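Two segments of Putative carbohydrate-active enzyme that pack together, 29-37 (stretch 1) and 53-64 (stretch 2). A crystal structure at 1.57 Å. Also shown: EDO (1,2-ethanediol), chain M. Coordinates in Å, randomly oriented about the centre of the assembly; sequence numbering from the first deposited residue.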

# COMPACT_ATOMS: atom_id res chain seq x y z
N VAL A 29 7.17 14.19 2.19
CA VAL A 29 7.54 12.89 2.77
C VAL A 29 7.53 11.84 1.68
O VAL A 29 6.59 11.81 0.89
N GLN A 30 8.56 10.99 1.65
CA GLN A 30 8.59 9.76 0.84
C GLN A 30 8.73 8.58 1.82
O GLN A 30 9.73 8.49 2.53
N LEU A 31 7.74 7.69 1.83
CA LEU A 31 7.75 6.49 2.68
C LEU A 31 8.18 5.28 1.86
O LEU A 31 7.91 5.22 0.68
N ARG A 32 8.84 4.33 2.53
CA ARG A 32 9.32 3.10 1.90
C ARG A 32 8.93 1.91 2.77
O ARG A 32 9.18 1.93 3.98
N GLY A 33 8.31 0.88 2.20
CA GLY A 33 7.99 -0.27 3.02
C GLY A 33 7.64 -1.54 2.26
O GLY A 33 8.04 -1.73 1.09
N MET A 34 6.87 -2.41 2.92
CA MET A 34 6.56 -3.76 2.44
C MET A 34 5.07 -4.03 2.44
O MET A 34 4.34 -3.52 3.29
N SER A 35 4.64 -4.83 1.48
CA SER A 35 3.28 -5.38 1.41
C SER A 35 3.20 -6.82 1.90
O SER A 35 4.09 -7.63 1.63
N SER A 36 2.11 -7.16 2.59
CA SER A 36 1.77 -8.56 2.80
C SER A 36 1.48 -9.21 1.46
O SER A 36 1.16 -8.54 0.47
N HIS A 37 1.55 -10.54 1.44
CA HIS A 37 0.94 -11.34 0.38
C HIS A 37 -0.51 -11.59 0.86
O HIS A 37 -1.00 -10.85 1.73
N ALA A 53 10.39 -7.02 13.64
CA ALA A 53 11.62 -7.20 12.86
C ALA A 53 11.64 -6.29 11.64
O ALA A 53 12.67 -5.71 11.30
N LEU A 54 10.50 -6.17 10.95
CA LEU A 54 10.45 -5.28 9.79
C LEU A 54 10.80 -3.84 10.18
O LEU A 54 11.49 -3.13 9.44
N VAL A 55 10.29 -3.38 11.31
CA VAL A 55 10.54 -2.00 11.73
C VAL A 55 11.95 -1.81 12.26
O VAL A 55 12.68 -0.91 11.80
N LYS A 56 12.36 -2.66 13.20
CA LYS A 56 13.66 -2.49 13.84
C LYS A 56 14.85 -2.91 12.99
O LYS A 56 15.92 -2.29 13.10
N ASP A 57 14.69 -3.95 12.17
CA ASP A 57 15.78 -4.50 11.36
C ASP A 57 15.74 -4.11 9.87
O ASP A 57 16.79 -3.90 9.27
N TRP A 58 14.56 -4.05 9.26
CA TRP A 58 14.50 -3.65 7.85
C TRP A 58 14.26 -2.14 7.69
O TRP A 58 14.34 -1.64 6.58
N ASN A 59 13.91 -1.44 8.77
CA ASN A 59 13.74 0.02 8.74
C ASN A 59 12.55 0.47 7.88
O ASN A 59 12.60 1.53 7.25
N ILE A 60 11.46 -0.31 7.85
CA ILE A 60 10.32 0.10 7.03
C ILE A 60 9.59 1.29 7.67
O ILE A 60 9.63 1.47 8.89
N ASP A 61 8.94 2.08 6.82
CA ASP A 61 8.14 3.22 7.25
C ASP A 61 6.65 2.92 7.25
O ASP A 61 5.86 3.66 7.86
N ILE A 62 6.26 1.86 6.54
CA ILE A 62 4.87 1.59 6.20
C ILE A 62 4.70 0.08 5.89
O ILE A 62 5.62 -0.55 5.33
N PHE A 63 3.56 -0.49 6.28
CA PHE A 63 3.20 -1.87 5.95
C PHE A 63 1.82 -1.88 5.32
O PHE A 63 0.93 -1.16 5.76
N ARG A 64 1.64 -2.70 4.30
CA ARG A 64 0.37 -2.79 3.58
C ARG A 64 -0.30 -4.14 3.82
O ARG A 64 0.32 -5.19 3.64

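Strand 32-36 runs parallel to strand 62-64, and a two-way polar link is made just before stretch 2 becomes strand. D61 points toward stretch 1 with chi1 m, which brings its carboxylate to the backbone: R32 N donates to D61 OD2 at 3.0 Å, while D61 N donates back to R32 O at 2.9 Å. One residue thus answers both the N-H and the C=O of R32. The same D61 OD2 collects two waters. Water 1 donates to D61 OD2 at 2.9 Å and to Q30 O at 2.8 Å; water 2 donates to D61 OD2 and to N59 O, each at 2.9 Å, and accepts from R32 NH2 at 3.0 Å. The R32 side chain, chi1 m, heads away overall, and its guanidinium meets this carboxylate through water rather than by a salt bridge: R32 NE and D61 OD2 stay 4.3 Å apart.

Beyond this, the backbone ladder takes over. M34 N donates to I62 O at 3.3 Å, R64 N to M34 O at 3.0 Å, and S36 N to R64 O at 2.9 Å in nearly straight geometry. S35 and R64 share one face of the sheet, where the extended R64 side chain (chi1, chi2 and chi3 all t) lets R64 NH1 donate to S35 OG at 3.2 Å. That hydroxyl, set by chi1 t, itself donates to S36 O, 2.9 Å from S35 OG. S36, chi1 p, turns its own hydroxyl to its neighbour, S36 OG donating to H37 O at 2.8 Å.

G33 shows the rule of the missing side chain. G33 CA lies 3.3 Å from I62 O in a CA-H...O contact, and an ideal CB on G33 would fall 1.9 Å from I62 O, a clash.

The apolar packing centres on M34, which shares the other face with F63. With all three chi angles m, M34 folds across stretch 2: M34 CG lies 4.0 Å from both L54 CD2 and I60 CG2, and M34 SD reaches W58 CZ3 at 4.1 Å, approaching the indole obliquely. L54 and W58, both chi1 m, point toward stretch 1 and meet it. F63, chi1 t, brings F63 CD1 to 4.2 Å from M34 CB, and its ring tip extends to S36, with F63 CZ 4.0 Å from S36 CB. Farther back, L31 (m) and I62 (t) meet at their tips, L31 CD1 to I62 CD1, 4.0 Å.

At the margin, H37 faces away; H37 NE2 donates a weak 3.3 Å hydrogen bond to O2 of EDO, a 1,2-ethanediol probably from the crystallisation liquor.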

# COMPACT_ATOMS: atom_id res chain seq x y z
CB VAL A 29 6.54 12.46 3.90
CG1 VAL A 29 6.77 11.01 4.36
CG2 VAL A 29 6.64 13.39 5.09
CB GLN A 30 9.76 9.77 -0.16
CG GLN A 30 9.90 8.44 -0.92
CD GLN A 30 11.17 8.31 -1.71
OE1 GLN A 30 12.24 8.75 -1.30
NE2 GLN A 30 11.06 7.67 -2.87
CB LEU A 31 6.36 6.22 3.26
CG LEU A 31 5.68 7.33 4.07
CD1 LEU A 31 4.25 6.94 4.43
CD2 LEU A 31 6.53 7.71 5.33
CB ARG A 32 10.84 3.13 1.72
CG ARG A 32 11.34 4.42 1.04
CD ARG A 32 12.88 4.50 0.99
NE ARG A 32 13.45 4.43 2.33
CZ ARG A 32 14.49 5.12 2.77
NH1 ARG A 32 15.15 5.98 1.99
NH2 ARG A 32 14.89 4.95 4.02
CB MET A 34 7.23 -4.83 3.30
CG MET A 34 8.75 -4.82 3.29
SD MET A 34 9.46 -5.21 1.66
CE MET A 34 8.88 -6.89 1.36
CB SER A 35 2.74 -5.34 -0.03
OG SER A 35 1.38 -5.75 -0.11
CB SER A 36 0.56 -8.72 3.73
OG SER A 36 -0.67 -8.40 3.08
CB HIS A 37 1.76 -12.63 0.17
CG HIS A 37 1.62 -13.30 -1.16
ND1 HIS A 37 0.45 -13.86 -1.61
CD2 HIS A 37 2.54 -13.56 -2.12
CE1 HIS A 37 0.64 -14.42 -2.80
NE2 HIS A 37 1.91 -14.24 -3.13
CB ALA A 53 11.80 -8.68 12.44
CB LEU A 54 9.08 -5.34 9.14
CG LEU A 54 8.88 -6.53 8.19
CD1 LEU A 54 7.41 -6.68 7.87
CD2 LEU A 54 9.68 -6.31 6.92
CB VAL A 55 9.50 -1.58 12.79
CG1 VAL A 55 9.79 -0.18 13.33
CG2 VAL A 55 8.10 -1.62 12.18
CB LYS A 56 13.71 -3.26 15.17
CG LYS A 56 12.66 -2.85 16.19
CD LYS A 56 12.69 -1.37 16.58
CE LYS A 56 13.92 -1.00 17.39
NZ LYS A 56 13.88 0.43 17.81
CB ASP A 57 15.80 -6.04 11.44
CG ASP A 57 15.82 -6.56 12.88
OD1 ASP A 57 16.43 -5.92 13.76
OD2 ASP A 57 15.23 -7.63 13.11
CB TRP A 58 13.41 -4.40 7.06
CG TRP A 58 13.43 -5.91 6.98
CD1 TRP A 58 13.78 -6.81 7.95
CD2 TRP A 58 13.05 -6.67 5.84
NE1 TRP A 58 13.62 -8.09 7.48
CE2 TRP A 58 13.18 -8.03 6.18
CE3 TRP A 58 12.60 -6.34 4.55
CZ2 TRP A 58 12.87 -9.06 5.29
CZ3 TRP A 58 12.30 -7.34 3.68
CH2 TRP A 58 12.43 -8.70 4.04
CB ASN A 59 15.02 0.70 8.25
CG ASN A 59 16.25 0.21 9.00
OD1 ASN A 59 17.14 -0.42 8.42
ND2 ASN A 59 16.29 0.49 10.29
CB ILE A 60 9.27 -1.03 6.79
CG1 ILE A 60 8.52 -1.47 8.06
CG2 ILE A 60 9.93 -2.22 6.07
CD1 ILE A 60 7.30 -2.35 7.77
CB ASP A 61 8.34 4.41 6.33
CG ASP A 61 9.77 4.88 6.25
OD1 ASP A 61 10.42 5.06 7.31
OD2 ASP A 61 10.24 5.09 5.10
CB ILE A 62 4.43 2.47 5.00
CG1 ILE A 62 2.93 2.28 4.67
CG2 ILE A 62 5.31 2.23 3.79
CD1 ILE A 62 2.42 3.45 3.83
CB PHE A 63 3.20 -2.78 7.21
CG PHE A 63 3.18 -4.25 6.88
CD1 PHE A 63 4.28 -4.88 6.34
CD2 PHE A 63 2.03 -5.00 7.06
CE1 PHE A 63 4.25 -6.22 5.98
CE2 PHE A 63 1.99 -6.34 6.72
CZ PHE A 63 3.10 -6.96 6.20
CB ARG A 64 0.63 -2.55 2.09
CG ARG A 64 -0.56 -2.77 1.16
CD ARG A 64 -0.08 -2.48 -0.23
NE ARG A 64 -1.03 -2.43 -1.33
CZ ARG A 64 -1.08 -3.30 -2.35
NH1 ARG A 64 -0.36 -4.41 -2.38
NH2 ARG A 64 -1.91 -3.05 -3.35
C1 EDO M . 1.81 -13.45 -6.64
O1 EDO M . 3.15 -13.36 -6.13
C2 EDO M . 1.36 -14.87 -6.99
O2 EDO M . 1.82 -15.86 -6.04
O HOH W 1 11.81 7.18 3.83
O HOH W 2 12.58 3.35 4.98